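Local coordinates for ferritin like protein (Caulobacter vibrioides, PDB 3HL1) that is of unknown precise function but, as a ferritin-like protein classed as metal-binding, probably holds metal ions within a helical bundle, at residues T139-G142 / E146-D149; A150-M155 / T197-I202; P4-T7 / Q13-Q16. One frame throughout, in Å; residues are numbered along the deposited sequence.

Contact 1. Residues T139-G142 / E146-D149; sequences TDYG and EFYD
Glu146 OE1 is gripped by two donors: the backbone N of Gly142 lies 2.9 Å from OE1 with an N-H...O angle of 164°, and Arg130 adds a salt bridge through its NE. The bond joins the loop 139-142 to the first turn of helix 144-157, one of the helices of this ferritin-like fold, by a side chain reaching back to the chain just ahead of the helix. Gly142 N meets OE1 from above the carboxylate plane. The other oxygen, OE2, accepts from the backbone N of Asp133, so both oxygens of this buried carboxylate are occupied and its rotation is fixed. Glu146 reaches this point with CG anti to its backbone N (chi1 -174°) and an extended chain, which carries the carboxylate to the edge of the Tyr141 ring, where OE2 lies 3.6 Å from Tyr141 CD2. Phe147 takes one face of the same ring. Its CA stands 3.8 Å from the Tyr141 ring centroid, a CH-pi contact close to the ring normal. The two aromatic rings meet obliquely, with planes at 34° and centroids 4.8 Å apart; Tyr141 CE1 sits over the centre of the Phe147 ring.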
ATOM      1  N   THR A 139      17.246   1.467   4.251  1.00 41.06           N
ATOM      2  CA  THR A 139      16.254   0.956   3.331  1.00 45.62           C
ATOM      3  C   THR A 139      15.149   0.133   4.029  1.00 42.51           C
ATOM      4  O   THR A 139      14.067   0.001   3.467  1.00 44.20           O
ATOM      5  CB  THR A 139      16.890   0.094   2.178  1.00 44.82           C
ATOM      6  OG1 THR A 139      15.828  -0.481   1.391  1.00 60.15           O
ATOM      7  CG2 THR A 139      17.745  -1.013   2.726  1.00 45.87           C
ATOM      8  N   ASP A 140      15.443  -0.433   5.201  1.00 39.63           N
ATOM      9  CA  ASP A 140      14.516  -1.244   5.954  1.00 36.65           C
ATOM     10  C   ASP A 140      14.205  -0.618   7.297  1.00 32.81           C
ATOM     11  O   ASP A 140      15.088  -0.131   8.035  1.00 32.57           O
ATOM     12  CB  ASP A 140      15.055  -2.650   6.180  1.00 39.03           C
ATOM     13  CG  ASP A 140      15.089  -3.500   4.913  1.00 43.99           C
ATOM     14  OD1 ASP A 140      14.172  -3.419   4.108  1.00 45.91           O
ATOM     15  OD2 ASP A 140      16.006  -4.342   4.775  1.00 56.70           O
ATOM     16  N   TYR A 141      12.926  -0.659   7.637  1.00 33.38           N
ATOM     17  CA  TYR A 141      12.451  -0.084   8.874  1.00 30.41           C
ATOM     18  C   TYR A 141      11.609  -1.117   9.648  1.00 30.57           C
ATOM     19  O   TYR A 141      11.169  -2.118   9.102  1.00 30.23           O
ATOM     20  CB  TYR A 141      11.632   1.192   8.531  1.00 33.79           C
ATOM     21  CG  TYR A 141      12.385   2.276   7.785  1.00 31.30           C
ATOM     22  CD1 TYR A 141      12.444   2.312   6.383  1.00 31.91           C
ATOM     23  CD2 TYR A 141      13.041   3.271   8.476  1.00 31.31           C
ATOM     24  CE1 TYR A 141      13.149   3.285   5.733  1.00 32.00           C
ATOM     25  CE2 TYR A 141      13.729   4.271   7.827  1.00 31.14           C
ATOM     26  CZ  TYR A 141      13.787   4.276   6.455  1.00 31.43           C
ATOM     27  OH  TYR A 141      14.511   5.296   5.863  1.00 28.62           O
ATOM     28  N   GLY A 142      11.361  -0.850  10.930  1.00 29.34           N
ATOM     29  CA  GLY A 142      10.586  -1.771  11.757  1.00 30.90           C
ATOM     30  C   GLY A 142       9.081  -1.665  11.622  1.00 31.15           C
ATOM     31  O   GLY A 142       8.353  -2.508  12.107  1.00 30.85           O
ATOM     32  N   GLU A 146       7.682   4.213  11.104  1.00 31.61           N
ATOM     33  CA  GLU A 146       9.088   4.600  11.181  1.00 32.51           C
ATOM     34  C   GLU A 146       9.614   5.075   9.823  1.00 30.86           C
ATOM     35  O   GLU A 146      10.417   6.030   9.706  1.00 35.13           O
ATOM     36  CB  GLU A 146       9.952   3.431  11.651  1.00 33.06           C
ATOM     37  CG  GLU A 146      11.417   3.842  11.877  1.00 32.27           C
ATOM     38  CD  GLU A 146      12.393   2.675  12.090  1.00 36.82           C
ATOM     39  OE1 GLU A 146      11.938   1.549  12.361  1.00 32.81           O
ATOM     40  OE2 GLU A 146      13.634   2.913  11.999  1.00 36.20           O
ATOM     41  N   PHE A 147       9.245   4.353   8.785  1.00 30.75           N
ATOM     42  CA  PHE A 147       9.580   4.776   7.404  1.00 28.89           C
ATOM     43  C   PHE A 147       9.126   6.245   7.211  1.00 28.78           C
ATOM     44  O   PHE A 147       9.909   7.103   6.765  1.00 29.89           O
ATOM     45  CB  PHE A 147       8.870   3.863   6.398  1.00 32.48           C
ATOM     46  CG  PHE A 147       9.402   3.976   4.944  1.00 35.01           C
ATOM     47  CD1 PHE A 147       9.727   5.191   4.377  1.00 47.23           C
ATOM     48  CD2 PHE A 147       9.562   2.850   4.178  1.00 47.18           C
ATOM     49  CE1 PHE A 147      10.227   5.273   3.085  1.00 47.91           C
ATOM     50  CE2 PHE A 147      10.063   2.938   2.885  1.00 51.09           C
ATOM     51  CZ  PHE A 147      10.408   4.157   2.361  1.00 41.17           C
ATOM     52  N   TYR A 148       7.864   6.550   7.524  1.00 31.78           N
ATOM     53  CA  TYR A 148       7.379   7.921   7.396  1.00 32.56           C
ATOM     54  C   TYR A 148       8.037   8.933   8.312  1.00 33.81           C
ATOM     55  O   TYR A 148       8.176  10.088   7.910  1.00 29.34           O
ATOM     56  CB  TYR A 148       5.852   8.013   7.436  1.00 35.62           C
ATOM     57  CG  TYR A 148       5.241   7.498   6.155  1.00 33.58           C
ATOM     58  CD1 TYR A 148       5.414   8.192   4.948  1.00 34.75           C
ATOM     59  CD2 TYR A 148       4.532   6.313   6.110  1.00 33.99           C
ATOM     60  CE1 TYR A 148       4.875   7.713   3.761  1.00 32.76           C
ATOM     61  CE2 TYR A 148       3.972   5.839   4.910  1.00 32.25           C
ATOM     62  CZ  TYR A 148       4.168   6.552   3.743  1.00 33.01           C
ATOM     63  OH  TYR A 148       3.668   6.100   2.570  1.00 33.42           O
ATOM     64  N   ASP A 149       8.441   8.531   9.524  1.00 33.36           N
ATOM     65  CA  ASP A 149       9.266   9.382  10.355  1.00 35.24           C
ATOM     66  C   ASP A 149      10.572   9.849   9.696  1.00 34.97           C
ATOM     67  O   ASP A 149      10.958  11.034   9.813  1.00 33.01           O
ATOM     68  CB  ASP A 149       9.693   8.617  11.605  1.00 37.48           C
ATOM     69  CG  ASP A 149       8.673   8.642  12.702  1.00 46.88           C
ATOM     70  OD1 ASP A 149       7.621   9.297  12.592  1.00 50.81           O
ATOM     71  OD2 ASP A 149       8.975   7.994  13.714  1.00 52.75           O
TER

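Contact 2. Residues A150-M155 / T197-I202; sequences ALRVGM and TLVDII
Two helices of the ferritin-like helical fold face each other here, 144-157 and 188-207. Their segments 150-155 and 197-202 are antiparallel, with axes at 176° that come within 11.3 Å of each other, a spacing that long side chains bridge. Arg152 and Asp200 form a salt bridge at the partly exposed margin: Arg152 NH2 donates to Asp200 OD1 over 2.9 Å. The N-H...O angle of 140° shows the bond to be bent, and OD1 lies 25° out of the guanidinium plane, although NH2 approaches it nearly along its C-O axis. Water 1 makes a second bridge at the edge of the guanidinium, accepting from Arg152 NE at 2.6 Å and giving a weak bond to Asp200 OD1. Arg152 NH1 turns instead to Asp149 on its own helix, so the cation is shared between two carboxylates. The fully extended run of Arg152 from CG to NE is what lets its guanidinium span the gap. Val199 covers one face of the guanidinium, CG1 lying 3.3 Å from its plane and offset toward the rim, and its CG2 turns to the selenomethionine at Met155. Those two side chains run past each other head to tail, while Ile64 of helix 42-67 touches both residues. At this apolar end, Met155 SE and CE each stand 3.9 Å from Val199 CG2.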
ATOM      1  N   ALA A 150      11.304   8.890   9.122  1.00 34.12           N
ATOM      2  CA  ALA A 150      12.540   9.171   8.362  1.00 33.65           C
ATOM      3  C   ALA A 150      12.218  10.084   7.187  1.00 33.36           C
ATOM      4  O   ALA A 150      12.904  11.082   6.933  1.00 34.45           O
ATOM      5  CB  ALA A 150      13.161   7.884   7.874  1.00 33.31           C
ATOM      6  N   LEU A 151      11.172   9.755   6.446  1.00 32.99           N
ATOM      7  CA  LEU A 151      10.793  10.597   5.309  1.00 32.53           C
ATOM      8  C   LEU A 151      10.546  12.078   5.699  1.00 30.85           C
ATOM      9  O   LEU A 151      11.018  12.980   5.057  1.00 33.49           O
ATOM     10  CB  LEU A 151       9.567  10.011   4.635  1.00 31.83           C
ATOM     11  CG  LEU A 151       9.359  10.513   3.211  1.00 36.45           C
ATOM     12  CD1 LEU A 151      10.346   9.870   2.237  1.00 32.05           C
ATOM     13  CD2 LEU A 151       7.879  10.267   2.776  1.00 30.59           C
ATOM     14  N   ARG A 152       9.842  12.323   6.795  1.00 33.11           N
ATOM     15  CA  ARG A 152       9.671  13.713   7.303  1.00 31.00           C
ATOM     16  C   ARG A 152      10.997  14.478   7.539  1.00 32.35           C
ATOM     17  O   ARG A 152      11.089  15.671   7.269  1.00 31.07           O
ATOM     18  CB  ARG A 152       8.917  13.723   8.634  1.00 34.07           C
ATOM     19  CG  ARG A 152       7.494  13.324   8.555  1.00 40.47           C
ATOM     20  CD  ARG A 152       6.869  13.479   9.964  1.00 42.88           C
ATOM     21  NE  ARG A 152       5.477  13.052   9.962  1.00 45.25           N
ATOM     22  CZ  ARG A 152       5.042  11.878  10.406  1.00 50.79           C
ATOM     23  NH1 ARG A 152       5.880  10.956  10.857  1.00 53.08           N
ATOM     24  NH2 ARG A 152       3.750  11.600  10.359  1.00 42.95           N
ATOM     25  N   VAL A 153      12.030  13.785   7.970  1.00 34.04           N
ATOM     26  CA  VAL A 153      13.344  14.406   8.177  1.00 32.91           C
ATOM     27  C   VAL A 153      13.972  14.847   6.867  1.00 33.11           C
ATOM     28  O   VAL A 153      14.408  16.010   6.745  1.00 33.43           O
ATOM     29  CB  VAL A 153      14.306  13.486   9.010  1.00 34.71           C
ATOM     30  CG1 VAL A 153      15.743  14.062   9.098  1.00 34.88           C
ATOM     31  CG2 VAL A 153      13.731  13.295  10.400  1.00 35.97           C
ATOM     32  N   GLY A 154      14.007  13.955   5.871  1.00 30.36           N
ATOM     33  CA  GLY A 154      14.500  14.345   4.552  1.00 29.53           C
ATOM     34  C   GLY A 154      13.701  15.478   3.945  1.00 27.53           C
ATOM     35  O   GLY A 154      14.273  16.408   3.379  1.00 30.42           O
HETATM   36  N   MSE A 155      12.378  15.370   4.045  1.00 28.37           N
HETATM   37  CA  MSE A 155      11.444  16.352   3.524  1.00 28.04           C
HETATM   38  C   MSE A 155      11.687  17.745   4.127  1.00 26.30           C
HETATM   39  O   MSE A 155      11.652  18.760   3.431  1.00 30.54           O
HETATM   40  CB  MSE A 155      10.007  15.905   3.827  1.00 29.64           C
HETATM   41  CG  MSE A 155       9.503  14.836   2.898  1.00 31.64           C
HETATM   42 SE   MSE A 155       7.803  14.082   3.552  0.75 25.05          SE
HETATM   43  CE  MSE A 155       6.666  15.649   3.454  1.00 35.08           C
ATOM     44  N   THR A 197       1.129  17.469   6.235  1.00 34.87           N
ATOM     45  CA  THR A 197      -0.244  17.112   6.528  1.00 35.33           C
ATOM     46  C   THR A 197      -0.602  15.841   5.795  1.00 33.16           C
ATOM     47  O   THR A 197      -1.222  14.964   6.360  1.00 32.17           O
ATOM     48  CB  THR A 197      -1.164  18.271   6.137  1.00 37.42           C
ATOM     49  OG1 THR A 197      -0.754  19.438   6.873  1.00 36.14           O
ATOM     50  CG2 THR A 197      -2.640  17.933   6.365  1.00 29.54           C
ATOM     51  N   LEU A 198      -0.217  15.750   4.521  1.00 33.27           N
ATOM     52  CA  LEU A 198      -0.478  14.534   3.732  1.00 32.08           C
ATOM     53  C   LEU A 198       0.183  13.318   4.361  1.00 30.83           C
ATOM     54  O   LEU A 198      -0.448  12.250   4.428  1.00 28.82           O
ATOM     55  CB  LEU A 198      -0.081  14.698   2.268  1.00 32.60           C
ATOM     56  CG  LEU A 198      -0.642  15.880   1.479  1.00 34.12           C
ATOM     57  CD1 LEU A 198      -0.286  15.732   0.020  1.00 31.21           C
ATOM     58  CD2 LEU A 198      -2.080  16.031   1.713  1.00 34.68           C
ATOM     59  N   VAL A 199       1.427  13.451   4.854  1.00 29.10           N
ATOM     60  CA  VAL A 199       2.055  12.327   5.587  1.00 30.95           C
ATOM     61  C   VAL A 199       1.239  11.919   6.821  1.00 32.40           C
ATOM     62  O   VAL A 199       1.048  10.725   7.081  1.00 31.18           O
ATOM     63  CB  VAL A 199       3.508  12.606   5.983  1.00 33.45           C
ATOM     64  CG1 VAL A 199       4.085  11.453   6.853  1.00 27.78           C
ATOM     65  CG2 VAL A 199       4.364  12.805   4.740  1.00 32.45           C
ATOM     66  N   ASP A 200       0.748  12.909   7.568  1.00 33.45           N
ATOM     67  CA  ASP A 200      -0.072  12.667   8.781  1.00 36.30           C
ATOM     68  C   ASP A 200      -1.353  11.914   8.502  1.00 34.60           C
ATOM     69  O   ASP A 200      -1.663  10.996   9.206  1.00 33.46           O
ATOM     70  CB  ASP A 200      -0.386  13.975   9.532  1.00 34.75           C
ATOM     71  CG  ASP A 200       0.798  14.453  10.362  1.00 40.47           C
ATOM     72  OD1 ASP A 200       1.721  13.637  10.644  1.00 38.99           O
ATOM     73  OD2 ASP A 200       0.825  15.640  10.723  1.00 46.41           O
ATOM     74  N   ILE A 201      -2.049  12.269   7.424  1.00 32.65           N
ATOM     75  CA  ILE A 201      -3.197  11.513   6.973  1.00 33.54           C
ATOM     76  C   ILE A 201      -2.857  10.063   6.674  1.00 34.08           C
ATOM     77  O   ILE A 201      -3.623   9.202   7.028  1.00 36.19           O
ATOM     78  CB  ILE A 201      -3.825  12.128   5.690  1.00 33.86           C
ATOM     79  CG1 ILE A 201      -4.448  13.497   5.979  1.00 38.18           C
ATOM     80  CG2 ILE A 201      -4.894  11.162   5.107  1.00 34.63           C
ATOM     81  CD1 ILE A 201      -4.613  14.367   4.755  1.00 39.91           C
ATOM     82  N   ILE A 202      -1.729   9.795   5.985  1.00 34.25           N
ATOM     83  CA  ILE A 202      -1.299   8.451   5.657  1.00 33.10           C
ATOM     84  C   ILE A 202      -1.040   7.603   6.907  1.00 36.23           C
ATOM     85  O   ILE A 202      -1.520   6.468   7.018  1.00 34.01           O
ATOM     86  CB  ILE A 202       0.004   8.455   4.782  1.00 32.44           C
ATOM     87  CG1 ILE A 202      -0.251   9.062   3.396  1.00 30.30           C
ATOM     88  CG2 ILE A 202       0.515   7.021   4.610  1.00 32.49           C
ATOM     89  CD1 ILE A 202       1.027   9.346   2.579  1.00 28.42           C
TER
HETATM   90  O   HOH W   1       3.652  14.769   9.461  1.00 46.29           O

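Contact 3. Residues P4-T7 / Q13-Q16; sequences PVWT and QHFQ
Residues 4-7 run as an extended chain into helix 8-35, and the nearest pair of CA atoms across the contact, those of Trp6 and His14, are 10.6 Å apart, so the backbones stay separate and two rings cover the distance. Thr7 occupies the N-cap position, and its OG1 makes a weak bond to the backbone N of Arg10. Trp6 and His14 both point toward the opposite segment, and they meet edge-to-face: the six-membered ring of Trp6 presents its rim to the face of the imidazole, with centroids 4.6 Å apart. The planes lie at 57°, which makes the pair a tilted rather than a perpendicular version of this geometry. Two adjacent rim atoms do the touching. Trp6 CH2 stands 3.6 Å above the imidazole plane, over its centre, and Trp6 CZ3 comes within 3.5 Å of His14 ND1. On the histidine, a chi1 of -77° swings CG away from the carbonyl carbon; together with chi2 of 77° this turns the flat of the ring to the indole. Polar partners elsewhere fix both rings. His14 ND1 bonds to the carbonyl O of Arg10 one turn earlier in the same helix, and NE2 has the carbonyl O of Val138 and a weak bond with Tyr141 OH. The imidazole rotation is thereby set at two corners, while the indole is held by its NE1 bonding to the O of Leu134. Among the neighbouring helices, the pair lies against helix 144-157: Trp6 packs on Val153 and His14 on Leu151, and Gln157 at the C-terminal end of that helix bonds to Pro4 O and Trp6 N, tying the N-terminal chain alongside it.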
ATOM      1  N   PRO A   4      20.953  13.744  10.997  1.00 66.38           N
ATOM      2  CA  PRO A   4      21.536  13.106   9.784  1.00 62.73           C
ATOM      3  C   PRO A   4      21.202  13.850   8.465  1.00 57.42           C
ATOM      4  O   PRO A   4      20.033  14.110   8.238  1.00 59.05           O
ATOM      5  CB  PRO A   4      20.897  11.701   9.788  1.00 65.15           C
ATOM      6  CG  PRO A   4      20.448  11.484  11.225  1.00 67.56           C
ATOM      7  CD  PRO A   4      20.023  12.837  11.701  1.00 66.87           C
ATOM      8  N   VAL A   5      22.204  14.178   7.633  1.00 50.98           N
ATOM      9  CA  VAL A   5      21.994  15.001   6.427  1.00 51.67           C
ATOM     10  C   VAL A   5      21.497  14.152   5.230  1.00 44.57           C
ATOM     11  O   VAL A   5      22.093  13.122   4.898  1.00 49.54           O
ATOM     12  CB  VAL A   5      23.256  15.764   5.978  1.00 50.01           C
ATOM     13  CG1 VAL A   5      22.867  16.799   4.940  1.00 54.06           C
ATOM     14  CG2 VAL A   5      23.961  16.444   7.164  1.00 57.83           C
ATOM     15  N   TRP A   6      20.386  14.573   4.635  1.00 37.24           N
ATOM     16  CA  TRP A   6      19.756  13.860   3.528  1.00 33.82           C
ATOM     17  C   TRP A   6      20.155  14.481   2.221  1.00 31.91           C
ATOM     18  O   TRP A   6      20.171  15.693   2.109  1.00 33.31           O
ATOM     19  CB  TRP A   6      18.218  13.931   3.644  1.00 32.55           C
ATOM     20  CG  TRP A   6      17.692  12.893   4.556  1.00 35.18           C
ATOM     21  CD1 TRP A   6      18.008  12.752   5.883  1.00 33.64           C
ATOM     22  CD2 TRP A   6      16.805  11.804   4.230  1.00 31.98           C
ATOM     23  NE1 TRP A   6      17.369  11.654   6.407  1.00 32.47           N
ATOM     24  CE2 TRP A   6      16.599  11.067   5.431  1.00 35.75           C
ATOM     25  CE3 TRP A   6      16.153  11.391   3.050  1.00 32.04           C
ATOM     26  CZ2 TRP A   6      15.797   9.925   5.485  1.00 31.51           C
ATOM     27  CZ3 TRP A   6      15.355  10.282   3.094  1.00 29.99           C
ATOM     28  CH2 TRP A   6      15.162   9.552   4.315  1.00 31.33           C
ATOM     29  N   THR A   7      20.430  13.656   1.230  1.00 30.88           N
ATOM     30  CA  THR A   7      20.624  14.106  -0.128  1.00 31.74           C
ATOM     31  C   THR A   7      19.308  13.961  -0.924  1.00 29.07           C
ATOM     32  O   THR A   7      18.450  13.151  -0.594  1.00 28.21           O
ATOM     33  CB  THR A   7      21.782  13.355  -0.850  1.00 29.93           C
ATOM     34  OG1 THR A   7      21.431  12.005  -1.135  1.00 33.49           O
ATOM     35  CG2 THR A   7      23.093  13.391  -0.042  1.00 32.17           C
ATOM     36  N   GLN A  13      14.704   8.231  -3.623  1.00 28.49           N
ATOM     37  CA  GLN A  13      14.679   6.795  -3.413  1.00 26.93           C
ATOM     38  C   GLN A  13      13.679   6.395  -2.325  1.00 28.67           C
ATOM     39  O   GLN A  13      12.958   5.413  -2.464  1.00 26.97           O
ATOM     40  CB  GLN A  13      16.064   6.308  -3.025  1.00 31.05           C
ATOM     41  CG  GLN A  13      16.953   6.158  -4.184  1.00 38.26           C
ATOM     42  CD  GLN A  13      18.281   5.479  -3.830  1.00 44.42           C
ATOM     43  OE1 GLN A  13      19.226   6.110  -3.390  1.00 45.71           O
ATOM     44  NE2 GLN A  13      18.338   4.209  -4.069  1.00 45.29           N
ATOM     45  N   HIS A  14      13.593   7.203  -1.269  1.00 26.13           N
ATOM     46  CA  HIS A  14      12.620   6.929  -0.204  1.00 25.63           C
ATOM     47  C   HIS A  14      11.166   7.187  -0.633  1.00 27.02           C
ATOM     48  O   HIS A  14      10.273   6.500  -0.176  1.00 29.64           O
ATOM     49  CB  HIS A  14      12.954   7.654   1.073  1.00 25.82           C
ATOM     50  CG  HIS A  14      14.078   7.031   1.855  1.00 31.22           C
ATOM     51  ND1 HIS A  14      15.399   7.171   1.495  1.00 30.10           N
ATOM     52  CD2 HIS A  14      14.077   6.221   2.942  1.00 33.77           C
ATOM     53  CE1 HIS A  14      16.168   6.501   2.345  1.00 33.50           C
ATOM     54  NE2 HIS A  14      15.389   5.893   3.219  1.00 36.16           N
ATOM     55  N   PHE A  15      10.909   8.215  -1.437  1.00 27.73           N
ATOM     56  CA  PHE A  15       9.602   8.391  -2.030  1.00 26.79           C
ATOM     57  C   PHE A  15       9.171   7.143  -2.829  1.00 25.93           C
ATOM     58  O   PHE A  15       8.008   6.651  -2.705  1.00 27.39           O
ATOM     59  CB  PHE A  15       9.548   9.608  -2.970  1.00 29.25           C
ATOM     60  CG  PHE A  15       9.597  10.949  -2.281  1.00 23.89           C
ATOM     61  CD1 PHE A  15       8.852  11.206  -1.100  1.00 30.76           C
ATOM     62  CD2 PHE A  15      10.302  11.965  -2.824  1.00 26.35           C
ATOM     63  CE1 PHE A  15       8.862  12.461  -0.503  1.00 34.08           C
ATOM     64  CE2 PHE A  15      10.324  13.222  -2.239  1.00 23.51           C
ATOM     65  CZ  PHE A  15       9.609  13.470  -1.063  1.00 28.26           C
ATOM     66  N   GLN A  16      10.059   6.685  -3.687  1.00 25.69           N
ATOM     67  CA  GLN A  16       9.813   5.475  -4.504  1.00 28.55           C
ATOM     68  C   GLN A  16       9.576   4.267  -3.628  1.00 26.11           C
ATOM     69  O   GLN A  16       8.661   3.486  -3.906  1.00 26.72           O
ATOM     70  CB  GLN A  16      10.970   5.171  -5.440  1.00 26.33           C
ATOM     71  CG  GLN A  16      10.679   4.044  -6.454  1.00 27.11           C
ATOM     72  CD  GLN A  16       9.501   4.363  -7.299  1.00 29.45           C
ATOM     73  OE1 GLN A  16       9.447   5.435  -7.902  1.00 28.05           O
ATOM     74  NE2 GLN A  16       8.534   3.481  -7.322  1.00 27.98           N
TER

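How the contacts relate
From the N terminus, contact 3 comes first, closing a short loop as the lead-in 4-7 meets the second turn of helix 8-35. Contact 1 closes a tight turn at the start of helix 144-157, three residues lying between its segments, and contact 2 then closes a span of 41 residues to reach helix 188-207. The three are in series, neither nesting nor crossing, yet their centres lie only 11 to 12 Å apart. Contacts 1 and 2 share helix 144-157; contact 3 packs against it, Trp6 CD2 lying 3.4 Å from Gly154 CA. The Tyr141-His14 bond joins contacts 1 and 3. Tyr148 packs onto Val199 and Ile202, tying contact 1 to helix 188-207.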